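Local atomic coordinates of envelope protein (White spot syndrome virus, PDB entry 7DDA), a protein that is an envelope protein of the virion whose C-terminal domain, the part described here, probably binds heparin through sulphate-binding sites. Residues Pro153-Pro156 and Ala157-Leu161. Residues are numbered along the deposited sequence; the frame is centred on the assembly and turned at random.
Sequences PKQP and AGAKL
Pro156 and Ala159 are the ends of a type II beta turn, closed by a weak backbone hydrogen bond from Ala159 N to Pro156 O (3.3 Å). The turn lies in the loop that carries the chain from strand 145-153 of one four-stranded antiparallel sheet to strand 160-170 of the other. Gly158 is the third residue (i+2) of the turn, with a positive phi of 87°, where a CB would be pushed against the carbonyl oxygen of Ala157. The methyl of Ala159 points back across the turn: its CB lies 3.4 Å from Pro156 O and makes an aliphatic contact with Gln155 CB at 3.5 Å, joining the residue before the turn to its last residue. Gln155 meets the methyl with the root of its side chain and sends the amide elsewhere. With CG anti to the carbonyl carbon (chi1 -58°) and the chain bent at chi2, the side chain doubles back toward Pro153, and NE2 donates to Pro153 O at 3.0 Å. That bond is bent, 142° at the hydrogen, and the nitrogen stands well above the carbonyl plane. NE2 also bonds to Asn127 O, so two carbonyls hold the amide nitrogen, which probably limits rotation of the amide. Beyond the turn, Ala159 and Leu161 make backbone hydrogen bonds to Cys41 and Ala39, while Lys160 forms salt bridges with Asp40 and Asp47. With its single closing bond weak, the largely exposed turn probably owes its shape as much to the backbone angles of Ala157 and Gly158, the positive phi of glycine at i+2 being the demanding one, and to the Gln155-Ala159 methyl packing as to hydrogen bonding.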
loop_
_atom_site.group_PDB
_atom_site.type_symbol
_atom_site.label_atom_id
_atom_site.label_comp_id
_atom_site.label_asym_id
_atom_site.label_seq_id
_atom_site.Cartn_x
_atom_site.Cartn_y
_atom_site.Cartn_z
ATOM N N PRO A 153 -12.266 9.953 10.138
ATOM C CA PRO A 153 -12.453 11.240 10.807
ATOM C C PRO A 153 -12.779 12.304 9.779
ATOM O O PRO A 153 -12.358 12.217 8.621
ATOM C CB PRO A 153 -11.094 11.507 11.467
ATOM C CG PRO A 153 -10.332 10.218 11.368
ATOM C CD PRO A 153 -10.863 9.516 10.166
ATOM N N LYS A 154 -13.564 13.298 10.204
ATOM C CA LYS A 154 -13.771 14.493 9.395
ATOM C C LYS A 154 -12.435 15.049 8.933
ATOM O O LYS A 154 -11.505 15.194 9.725
ATOM C CB LYS A 154 -14.527 15.546 10.202
ATOM C CG LYS A 154 -14.824 16.841 9.462
ATOM C CD LYS A 154 -15.341 17.895 10.457
ATOM C CE LYS A 154 -14.500 17.901 11.751
ATOM N NZ LYS A 154 -15.174 18.447 12.983
ATOM N N GLN A 155 -12.346 15.359 7.651
ATOM C CA GLN A 155 -11.117 15.839 7.049
ATOM C C GLN A 155 -11.221 17.298 6.616
ATOM O O GLN A 155 -12.321 17.832 6.435
ATOM C CB GLN A 155 -10.751 14.968 5.838
ATOM C CG GLN A 155 -10.589 13.519 6.207
ATOM C CD GLN A 155 -9.362 13.306 7.040
ATOM O OE1 GLN A 155 -8.333 13.954 6.830
ATOM N NE2 GLN A 155 -9.469 12.427 8.027
ATOM N N PRO A 156 -10.090 17.979 6.450
ATOM C CA PRO A 156 -10.124 19.303 5.824
ATOM C C PRO A 156 -10.677 19.201 4.414
ATOM O O PRO A 156 -10.661 18.142 3.789
ATOM C CB PRO A 156 -8.652 19.734 5.810
ATOM C CG PRO A 156 -8.003 18.924 6.876
ATOM C CD PRO A 156 -8.724 17.602 6.862
ATOM N N ALA A 157 -11.184 20.322 3.921
ATOM C CA ALA A 157 -11.688 20.373 2.556
ATOM C C ALA A 157 -10.657 19.823 1.575
ATOM O O ALA A 157 -9.450 19.980 1.757
ATOM C CB ALA A 157 -12.055 21.813 2.195
ATOM N N GLY A 158 -11.137 19.148 0.545
ATOM C CA GLY A 158 -10.272 18.673 -0.508
ATOM C C GLY A 158 -9.648 17.315 -0.276
ATOM O O GLY A 158 -9.057 16.764 -1.208
ATOM N N ALA A 159 -9.769 16.755 0.923
ATOM C CA ALA A 159 -9.114 15.493 1.230
ATOM C C ALA A 159 -9.822 14.333 0.531
ATOM O O ALA A 159 -11.044 14.337 0.355
ATOM C CB ALA A 159 -9.088 15.272 2.743
ATOM N N LYS A 160 -9.041 13.327 0.138
ATOM C CA LYS A 160 -9.546 12.202 -0.636
ATOM C C LYS A 160 -9.333 10.880 0.089
ATOM O O LYS A 160 -8.400 10.719 0.887
ATOM C CB LYS A 160 -8.881 12.120 -2.020
ATOM C CG LYS A 160 -9.011 13.385 -2.886
ATOM C CD LYS A 160 -10.466 13.762 -3.103
ATOM C CE LYS A 160 -10.621 14.947 -4.045
ATOM N NZ LYS A 160 -12.056 15.213 -4.315
ATOM N N LEU A 161 -10.213 9.931 -0.207
ATOM C CA LEU A 161 -10.058 8.541 0.206
ATOM C C LEU A 161 -9.560 7.747 -0.995
ATOM O O LEU A 161 -10.192 7.760 -2.055
ATOM C CB LEU A 161 -11.383 7.981 0.733
ATOM C CG LEU A 161 -11.445 6.527 1.209
ATOM C CD1 LEU A 161 -10.499 6.269 2.378
ATOM C CD2 LEU A 161 -12.870 6.176 1.599
#